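Local atomic coordinates of superoxide dismutase 1 (Perkinsus marinus, PDB entry 2CW2), a protein that probably converts superoxide into hydrogen peroxide and oxygen at an iron centre, as an iron-dependent member of the iron/manganese superoxide dismutase family. Residues A[36-41]-A[107-112]; A[51-56]-A[194-199]. All coordinates share one frame; numbering follows the deposited sequence.

Contact 1. Residues A[36-41]-A[107-112]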
ATOM      1  N   PRO A  36      -5.103  -9.094 -20.111  1.00 15.75           N
ATOM      2  CA  PRO A  36      -5.320 -10.512 -20.444  1.00 15.97           C
ATOM      3  C   PRO A  36      -6.303 -11.130 -19.464  1.00 15.86           C
ATOM      4  O   PRO A  36      -6.285 -10.771 -18.272  1.00 15.02           O
ATOM      5  CB  PRO A  36      -3.935 -11.161 -20.266  1.00 16.17           C
ATOM      6  CG  PRO A  36      -2.982 -10.067 -20.032  1.00 16.62           C
ATOM      7  CD  PRO A  36      -3.723  -8.802 -19.706  1.00 16.10           C
ATOM      8  N   PRO A  37      -7.149 -12.042 -19.933  1.00 15.29           N
ATOM      9  CA  PRO A  37      -8.123 -12.681 -19.052  1.00 16.54           C
ATOM     10  C   PRO A  37      -7.421 -13.599 -18.076  1.00 16.08           C
ATOM     11  O   PRO A  37      -6.322 -14.076 -18.346  1.00 16.85           O
ATOM     12  CB  PRO A  37      -8.991 -13.510 -20.021  1.00 16.52           C
ATOM     13  CG  PRO A  37      -8.062 -13.804 -21.128  1.00 17.24           C
ATOM     14  CD  PRO A  37      -7.245 -12.541 -21.315  1.00 16.77           C
ATOM     15  N   LEU A  38      -8.049 -13.796 -16.927  1.00 16.61           N
ATOM     16  CA  LEU A  38      -7.603 -14.779 -15.948  1.00 15.93           C
ATOM     17  C   LEU A  38      -7.572 -16.141 -16.619  1.00 16.01           C
ATOM     18  O   LEU A  38      -8.466 -16.473 -17.413  1.00 14.84           O
ATOM     19  CB  LEU A  38      -8.598 -14.829 -14.797  1.00 16.91           C
ATOM     20  CG  LEU A  38      -8.324 -14.202 -13.436  1.00 19.08           C
ATOM     21  CD1 LEU A  38      -7.180 -13.187 -13.402  1.00 18.36           C
ATOM     22  CD2 LEU A  38      -9.595 -13.661 -12.761  1.00 17.81           C
ATOM     23  N   PRO A  39      -6.564 -16.944 -16.310  1.00 15.17           N
ATOM     24  CA  PRO A  39      -6.503 -18.316 -16.842  1.00 15.67           C
ATOM     25  C   PRO A  39      -7.406 -19.342 -16.138  1.00 14.93           C
ATOM     26  O   PRO A  39      -7.261 -20.537 -16.405  1.00 16.63           O
ATOM     27  CB  PRO A  39      -5.013 -18.694 -16.723  1.00 15.83           C
ATOM     28  CG  PRO A  39      -4.378 -17.656 -15.813  1.00 15.54           C
ATOM     29  CD  PRO A  39      -5.392 -16.590 -15.494  1.00 16.15           C
ATOM     30  N   TYR A  40      -8.315 -18.887 -15.275  1.00 13.84           N
ATOM     31  CA  TYR A  40      -9.227 -19.767 -14.540  1.00 13.65           C
ATOM     32  C   TYR A  40     -10.486 -18.966 -14.206  1.00 14.44           C
ATOM     33  O   TYR A  40     -10.482 -17.716 -14.263  1.00 13.67           O
ATOM     34  CB  TYR A  40      -8.554 -20.299 -13.250  1.00 12.02           C
ATOM     35  CG  TYR A  40      -7.588 -19.287 -12.656  1.00 11.96           C
ATOM     36  CD1 TYR A  40      -8.061 -18.167 -11.969  1.00 11.46           C
ATOM     37  CD2 TYR A  40      -6.205 -19.428 -12.824  1.00 11.56           C
ATOM     38  CE1 TYR A  40      -7.190 -17.206 -11.475  1.00  9.65           C
ATOM     39  CE2 TYR A  40      -5.320 -18.473 -12.329  1.00 10.86           C
ATOM     40  CZ  TYR A  40      -5.830 -17.363 -11.653  1.00 10.25           C
ATOM     41  OH  TYR A  40      -4.975 -16.408 -11.156  1.00 11.22           O
ATOM     42  N   VAL A  41     -11.558 -19.668 -13.850  1.00 13.07           N
ATOM     43  CA  VAL A  41     -12.808 -18.998 -13.501  1.00 13.62           C
ATOM     44  C   VAL A  41     -12.661 -18.381 -12.103  1.00 13.60           C
ATOM     45  O   VAL A  41     -11.705 -18.678 -11.371  1.00 13.14           O
ATOM     46  CB  VAL A  41     -13.998 -19.964 -13.544  1.00 14.77           C
ATOM     47  CG1 VAL A  41     -14.101 -20.602 -14.940  1.00 15.36           C
ATOM     48  CG2 VAL A  41     -13.830 -21.019 -12.458  1.00 14.99           C
ATOM     49  N   PHE A 107       1.473 -11.313 -14.561  1.00  9.26           N
ATOM     50  CA  PHE A 107       2.418 -12.331 -14.126  1.00 10.27           C
ATOM     51  C   PHE A 107       1.890 -13.018 -12.854  1.00 10.30           C
ATOM     52  O   PHE A 107       1.956 -14.253 -12.721  1.00 11.22           O
ATOM     53  CB  PHE A 107       3.759 -11.658 -13.811  1.00  9.33           C
ATOM     54  CG  PHE A 107       4.898 -12.623 -13.619  1.00 10.51           C
ATOM     55  CD1 PHE A 107       5.786 -12.880 -14.660  1.00  9.42           C
ATOM     56  CD2 PHE A 107       5.093 -13.261 -12.408  1.00  8.95           C
ATOM     57  CE1 PHE A 107       6.829 -13.767 -14.501  1.00 10.41           C
ATOM     58  CE2 PHE A 107       6.158 -14.167 -12.240  1.00 10.77           C
ATOM     59  CZ  PHE A 107       7.030 -14.411 -13.289  1.00 10.37           C
ATOM     60  N   PHE A 108       1.384 -12.214 -11.927  1.00  9.22           N
ATOM     61  CA  PHE A 108       0.843 -12.733 -10.655  1.00  8.92           C
ATOM     62  C   PHE A 108      -0.288 -13.740 -10.907  1.00  8.68           C
ATOM     63  O   PHE A 108      -0.263 -14.862 -10.414  1.00  8.73           O
ATOM     64  CB  PHE A 108       0.343 -11.576  -9.763  1.00  8.97           C
ATOM     65  CG  PHE A 108      -0.272 -12.033  -8.443  1.00  9.41           C
ATOM     66  CD1 PHE A 108       0.480 -12.748  -7.518  1.00  8.04           C
ATOM     67  CD2 PHE A 108      -1.594 -11.712  -8.130  1.00 10.06           C
ATOM     68  CE1 PHE A 108      -0.079 -13.164  -6.316  1.00  8.92           C
ATOM     69  CE2 PHE A 108      -2.160 -12.113  -6.919  1.00 10.15           C
ATOM     70  CZ  PHE A 108      -1.389 -12.846  -6.010  1.00  8.82           C
ATOM     71  N   PHE A 109      -1.277 -13.353 -11.696  1.00  9.68           N
ATOM     72  CA  PHE A 109      -2.432 -14.223 -11.915  1.00 10.16           C
ATOM     73  C   PHE A 109      -2.043 -15.492 -12.703  1.00 11.73           C
ATOM     74  O   PHE A 109      -2.623 -16.570 -12.486  1.00 11.07           O
ATOM     75  CB  PHE A 109      -3.563 -13.443 -12.629  1.00 10.45           C
ATOM     76  CG  PHE A 109      -4.165 -12.311 -11.801  1.00 10.33           C
ATOM     77  CD1 PHE A 109      -4.360 -11.053 -12.361  1.00  9.88           C
ATOM     78  CD2 PHE A 109      -4.603 -12.532 -10.498  1.00 10.01           C
ATOM     79  CE1 PHE A 109      -4.927 -10.001 -11.618  1.00 10.32           C
ATOM     80  CE2 PHE A 109      -5.155 -11.488  -9.741  1.00 10.65           C
ATOM     81  CZ  PHE A 109      -5.325 -10.208 -10.316  1.00  9.78           C
ATOM     82  N   ASN A 110      -1.057 -15.364 -13.597  1.00 10.81           N
ATOM     83  CA  ASN A 110      -0.498 -16.525 -14.298  1.00 12.54           C
ATOM     84  C   ASN A 110       0.210 -17.478 -13.331  1.00 12.23           C
ATOM     85  O   ASN A 110       0.260 -18.698 -13.564  1.00 12.11           O
ATOM     86  CB  ASN A 110       0.485 -16.071 -15.393  1.00 12.72           C
ATOM     87  CG  ASN A 110      -0.230 -15.589 -16.663  1.00 14.55           C
ATOM     88  OD1 ASN A 110       0.316 -14.788 -17.463  1.00 16.27           O
ATOM     89  ND2 ASN A 110      -1.417 -16.094 -16.877  1.00 14.46           N
ATOM     90  N   ASN A 111       0.719 -16.898 -12.240  1.00 12.22           N
ATOM     91  CA  ASN A 111       1.548 -17.575 -11.242  1.00 13.23           C
ATOM     92  C   ASN A 111       0.733 -18.370 -10.240  1.00 11.91           C
ATOM     93  O   ASN A 111       1.308 -19.044  -9.382  1.00 11.89           O
ATOM     94  CB  ASN A 111       2.404 -16.521 -10.493  1.00 17.73           C
ATOM     95  CG  ASN A 111       3.477 -17.129  -9.640  1.00 20.55           C
ATOM     96  OD1 ASN A 111       4.404 -16.456  -9.242  1.00 19.75           O
ATOM     97  ND2 ASN A 111       3.366 -18.439  -9.372  1.00 23.86           N
ATOM     98  N   LEU A 112      -0.595 -18.262 -10.314  1.00 11.18           N
ATOM     99  CA  LEU A 112      -1.517 -19.040  -9.489  1.00 11.42           C
ATOM    100  C   LEU A 112      -2.273 -20.046 -10.361  1.00 11.28           C
ATOM    101  O   LEU A 112      -2.382 -19.858 -11.571  1.00 11.98           O
ATOM    102  CB  LEU A 112      -2.535 -18.132  -8.780  1.00 11.75           C
ATOM    103  CG  LEU A 112      -2.011 -16.820  -8.212  1.00 12.16           C
ATOM    104  CD1 LEU A 112      -3.146 -15.919  -7.704  1.00 12.75           C
ATOM    105  CD2 LEU A 112      -0.994 -17.140  -7.127  1.00 12.14           C
TER
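Tyr40 and Phe109 meet where an irregular loop lies against the C-terminal end of a long helix, and one hydroxyl ties the two together. Tyr40 OH donates to Phe109 O at 2.7 Å, reaching the oxygen well off to one side of the C=O direction (116° at the oxygen) and only slightly out of the carbonyl plane. This side of the contact is the tight one. The same carbonyl oxygen lies near the plane of the tyrosine ring, at its edge, while Leu112 O approaches the ring obliquely, 3.3 Å from Tyr40 CE2. Leu112 CB and CD1 pack against Tyr40 OH, with CB at 3.8 Å. The chi1 of Tyr40 (33°) sets CG between its own backbone N and carbonyl carbon, and from there the ring extends toward helix 93-110. Leu38 supplies the second close fit: its CD1 sits over one face of the Phe109 ring, displaced from the centre toward CG, in a CH-pi contact 3.9 Å from the centroid.

Both segments belong to the alpha-hairpin domain of iron/manganese superoxide dismutases; here the loop leading to helix 51-73 packs against the end of helix 93-110. Helix 51-73 covers this side through Leu54, and the Phe109 ring also meets the iron ligand His57 edge-to-face.

Toward solvent the fit slackens. Pro39 is exposed and makes no hydrogen bond to segment 107-112; what it offers is chiefly CG, which lies 3.5 Å from Asn110 ND2. These two side chains cross at about a right angle, while Pro39 CD covers part of one face of the neighbouring Tyr40 ring.

Contact 2. Residues A[51-56]-A[194-199]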
ATOM      1  N   ALA A  51     -13.511 -15.616  -5.018  1.00 10.69           N
ATOM      2  CA  ALA A  51     -14.025 -15.028  -6.261  1.00 12.47           C
ATOM      3  C   ALA A  51     -14.152 -13.508  -6.159  1.00 13.40           C
ATOM      4  O   ALA A  51     -13.898 -12.773  -7.132  1.00 14.27           O
ATOM      5  CB  ALA A  51     -15.387 -15.649  -6.627  1.00 13.66           C
ATOM      6  N   GLU A  52     -14.549 -13.022  -4.988  1.00 12.80           N
ATOM      7  CA  GLU A  52     -14.694 -11.579  -4.817  1.00 10.87           C
ATOM      8  C   GLU A  52     -13.324 -10.893  -4.982  1.00 10.66           C
ATOM      9  O   GLU A  52     -13.213  -9.850  -5.645  1.00 10.58           O
ATOM     10  CB  GLU A  52     -15.326 -11.231  -3.457  1.00 11.16           C
ATOM     11  CG  GLU A  52     -15.478  -9.728  -3.293  1.00 10.90           C
ATOM     12  CD  GLU A  52     -16.063  -9.301  -1.966  1.00 13.22           C
ATOM     13  OE1 GLU A  52     -16.459 -10.170  -1.172  1.00 12.00           O
ATOM     14  OE2 GLU A  52     -16.140  -8.071  -1.730  1.00 13.19           O
ATOM     15  N   THR A  53     -12.279 -11.502  -4.415  1.00  9.48           N
ATOM     16  CA  THR A  53     -10.914 -10.978  -4.586  1.00  9.52           C
ATOM     17  C   THR A  53     -10.481 -10.965  -6.051  1.00 11.39           C
ATOM     18  O   THR A  53     -10.021  -9.944  -6.566  1.00 11.04           O
ATOM     19  CB  THR A  53      -9.925 -11.761  -3.735  1.00  8.54           C
ATOM     20  OG1 THR A  53     -10.091 -11.369  -2.372  1.00  8.67           O
ATOM     21  CG2 THR A  53      -8.449 -11.373  -4.058  1.00  8.10           C
ATOM     22  N   LEU A  54     -10.649 -12.080  -6.739  1.00 10.76           N
ATOM     23  CA  LEU A  54     -10.291 -12.099  -8.150  1.00 11.79           C
ATOM     24  C   LEU A  54     -11.055 -11.078  -8.988  1.00 11.93           C
ATOM     25  O   LEU A  54     -10.500 -10.496  -9.924  1.00 13.33           O
ATOM     26  CB  LEU A  54     -10.433 -13.500  -8.715  1.00 12.14           C
ATOM     27  CG  LEU A  54      -9.300 -14.449  -8.308  1.00 12.01           C
ATOM     28  CD1 LEU A  54      -9.552 -15.861  -8.849  1.00 13.74           C
ATOM     29  CD2 LEU A  54      -7.950 -13.914  -8.789  1.00 11.85           C
ATOM     30  N   THR A  55     -12.324 -10.851  -8.659  1.00 12.54           N
ATOM     31  CA  THR A  55     -13.130  -9.890  -9.390  1.00 12.11           C
ATOM     32  C   THR A  55     -12.602  -8.476  -9.200  1.00 12.68           C
ATOM     33  O   THR A  55     -12.357  -7.765 -10.167  1.00 14.07           O
ATOM     34  CB  THR A  55     -14.598 -10.015  -8.977  1.00 12.38           C
ATOM     35  OG1 THR A  55     -15.026 -11.336  -9.322  1.00 14.16           O
ATOM     36  CG2 THR A  55     -15.494  -9.126  -9.845  1.00 12.21           C
ATOM     37  N   TYR A  56     -12.414  -8.060  -7.958  1.00 11.55           N
ATOM     38  CA  TYR A  56     -11.906  -6.713  -7.715  1.00 11.81           C
ATOM     39  C   TYR A  56     -10.458  -6.551  -8.187  1.00 10.97           C
ATOM     40  O   TYR A  56     -10.104  -5.562  -8.841  1.00 11.47           O
ATOM     41  CB  TYR A  56     -12.007  -6.365  -6.235  1.00 12.64           C
ATOM     42  CG  TYR A  56     -13.377  -5.876  -5.851  1.00 14.85           C
ATOM     43  CD1 TYR A  56     -13.713  -4.538  -6.005  1.00 14.91           C
ATOM     44  CD2 TYR A  56     -14.347  -6.753  -5.363  1.00 16.57           C
ATOM     45  CE1 TYR A  56     -14.961  -4.069  -5.670  1.00 17.56           C
ATOM     46  CE2 TYR A  56     -15.613  -6.292  -5.024  1.00 17.87           C
ATOM     47  CZ  TYR A  56     -15.909  -4.937  -5.184  1.00 18.60           C
ATOM     48  OH  TYR A  56     -17.158  -4.442  -4.867  1.00 20.83           O
ATOM     49  N   TYR A 194      -6.867  -8.235   1.388  1.00 11.62           N
ATOM     50  CA  TYR A 194      -7.679  -7.663   2.481  1.00 10.76           C
ATOM     51  C   TYR A 194      -9.111  -8.197   2.575  1.00  9.78           C
ATOM     52  O   TYR A 194      -9.652  -8.287   3.680  1.00  9.16           O
ATOM     53  CB  TYR A 194      -7.707  -6.132   2.455  1.00  9.75           C
ATOM     54  CG  TYR A 194      -7.683  -5.530   3.847  1.00 10.67           C
ATOM     55  CD1 TYR A 194      -6.503  -5.498   4.580  1.00 10.53           C
ATOM     56  CD2 TYR A 194      -8.830  -4.996   4.429  1.00 10.89           C
ATOM     57  CE1 TYR A 194      -6.450  -4.936   5.843  1.00 10.94           C
ATOM     58  CE2 TYR A 194      -8.792  -4.436   5.717  1.00  9.64           C
ATOM     59  CZ  TYR A 194      -7.590  -4.412   6.403  1.00 10.43           C
ATOM     60  OH  TYR A 194      -7.496  -3.871   7.661  1.00 11.44           O
ATOM     61  N   ILE A 195      -9.721  -8.525   1.436  1.00  9.71           N
ATOM     62  CA  ILE A 195     -11.092  -9.049   1.430  1.00 10.46           C
ATOM     63  C   ILE A 195     -11.144 -10.396   2.139  1.00 10.98           C
ATOM     64  O   ILE A 195     -12.092 -10.702   2.866  1.00 10.77           O
ATOM     65  CB  ILE A 195     -11.619  -9.177  -0.001  1.00 10.07           C
ATOM     66  CG1 ILE A 195     -11.742  -7.806  -0.645  1.00  9.79           C
ATOM     67  CG2 ILE A 195     -13.020  -9.840  -0.052  1.00 10.69           C
ATOM     68  CD1 ILE A 195     -11.991  -7.878  -2.162  1.00  9.90           C
ATOM     69  N   ASP A 196     -10.097 -11.187   1.941  1.00 11.16           N
ATOM     70  CA  ASP A 196     -10.071 -12.556   2.429  1.00 11.35           C
ATOM     71  C   ASP A 196      -9.424 -12.728   3.774  1.00 11.87           C
ATOM     72  O   ASP A 196      -9.751 -13.678   4.497  1.00 11.15           O
ATOM     73  CB  ASP A 196      -9.341 -13.431   1.422  1.00 10.87           C
ATOM     74  CG  ASP A 196     -10.019 -13.431   0.091  1.00 12.25           C
ATOM     75  OD1 ASP A 196     -11.257 -13.248   0.079  1.00 13.73           O
ATOM     76  OD2 ASP A 196      -9.417 -13.599  -0.984  1.00 12.75           O
ATOM     77  N   TYR A 197      -8.486 -11.839   4.103  1.00  9.83           N
ATOM     78  CA  TYR A 197      -7.618 -12.055   5.266  1.00 11.35           C
ATOM     79  C   TYR A 197      -7.518 -10.815   6.151  1.00 11.04           C
ATOM     80  O   TYR A 197      -6.884 -10.864   7.186  1.00 10.92           O
ATOM     81  CB  TYR A 197      -6.201 -12.477   4.811  1.00 10.35           C
ATOM     82  CG  TYR A 197      -6.236 -13.822   4.130  1.00 12.03           C
ATOM     83  CD1 TYR A 197      -6.422 -14.996   4.874  1.00 12.79           C
ATOM     84  CD2 TYR A 197      -6.200 -13.920   2.751  1.00 12.87           C
ATOM     85  CE1 TYR A 197      -6.493 -16.243   4.252  1.00 13.61           C
ATOM     86  CE2 TYR A 197      -6.275 -15.156   2.122  1.00 13.06           C
ATOM     87  CZ  TYR A 197      -6.424 -16.311   2.877  1.00 13.29           C
ATOM     88  OH  TYR A 197      -6.530 -17.519   2.213  1.00 14.02           O
ATOM     89  N   ARG A 198      -8.112  -9.709   5.701  1.00 10.73           N
ATOM     90  CA  ARG A 198      -7.962  -8.410   6.353  1.00 10.96           C
ATOM     91  C   ARG A 198      -6.471  -8.154   6.599  1.00 12.96           C
ATOM     92  O   ARG A 198      -5.671  -8.281   5.681  1.00 12.88           O
ATOM     93  CB  ARG A 198      -8.772  -8.367   7.651  1.00 11.69           C
ATOM     94  CG  ARG A 198     -10.286  -8.476   7.416  1.00 12.12           C
ATOM     95  CD  ARG A 198     -10.950  -7.149   7.001  1.00 13.48           C
ATOM     96  NE  ARG A 198     -12.399  -7.309   6.856  1.00 12.73           N
ATOM     97  CZ  ARG A 198     -13.007  -7.802   5.785  1.00 15.44           C
ATOM     98  NH1 ARG A 198     -12.321  -8.152   4.694  1.00 15.47           N
ATOM     99  NH2 ARG A 198     -14.329  -7.938   5.790  1.00 16.80           N
ATOM    100  N   ASN A 199      -6.084  -7.847   7.833  1.00 12.61           N
ATOM    101  CA  ASN A 199      -4.685  -7.500   8.081  1.00 12.57           C
ATOM    102  C   ASN A 199      -3.752  -8.699   8.305  1.00 11.67           C
ATOM    103  O   ASN A 199      -2.560  -8.514   8.574  1.00 11.45           O
ATOM    104  CB  ASN A 199      -4.574  -6.550   9.263  1.00 14.77           C
ATOM    105  CG  ASN A 199      -4.760  -7.247  10.579  1.00 16.20           C
ATOM    106  OD1 ASN A 199      -3.872  -7.232  11.431  1.00 18.71           O
ATOM    107  ND2 ASN A 199      -5.893  -7.896  10.749  1.00 16.40           N
TER
HETATM  108  O   HOH W   1      -8.461  -9.087  -1.140  1.00 10.65           O
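Glu52, Thr53 and Tyr56, on one side of the first turns of helix 51-73, face Ile195 and Asp196 of the short helix 194-197. The contact therefore joins the alpha-hairpin domain to the C-terminal domain, the two-domain plan of iron/manganese superoxide dismutases, near the surface where the two subunits meet.

Glu52 comes first. Its extended chain, with CG anti to the backbone N (chi1 -180°), runs obliquely across Ile195, whose CG2 lies 3.6 Å from Glu52 OE1. The main partner of this carboxylate belongs to the other chain of the dimer: OE2 forms a salt bridge with Arg198 of the second subunit, and the reciprocal bridge joins Arg198 of this chain to Glu52 of the second subunit. Within its own segment, Arg198 turns NH1 back to Tyr194 O, a carbonyl oxygen that lies in the guanidinium plane and also accepts Arg198 N.

Thr53 carries the polar centre. Its hydroxyl donates to Asp196 OD2 at 2.7 Å, arriving from above the carboxylate plane, 54° out of it. Ser50, just ahead of the helix, bonds Asp196 OD1, and both oxygens of the aspartate are thus engaged, one by Thr53 and one by Ser50. Ile195 packs against the same threonine, its CB 3.6 Å from Thr53 OG1.

A turn further on, Tyr56 adds a lighter apolar touch: its ring CD2 stands 4.1 Å from Ile195 CD1, the two side chains crossing at about a right angle, while Asn199 of the second subunit packs on this tyrosine too.

One water completes the junction, donating to Thr53 OG1 at 3.1 Å and accepting from Ile195 N at 2.9 Å.

How the contacts relate
Contacts 1 and 2, with centres 15 Å apart, are joined through Leu54, which points away from helix 194-197 and into the side of contact 1. Leu54 CD1 reaches Tyr40 CE1 at 3.8 Å, and its CD2 lies equally far from Phe109 CE2. One turn of helix 51-73 thus serves the 36-41 loop and helix 93-110 as well as the C-terminal domain. The iron ligand His57 follows directly on the same helix. Contact 1 borders the metal's surroundings, the side chain of Phe109 lying about 6 Å from the iron. Contact 2 lies further off, with the side chain of Thr53 about 9 Å from the iron and that of Tyr56 about 7 Å from that of the ligand His191, and reaches the second subunit through Glu52 and Arg198.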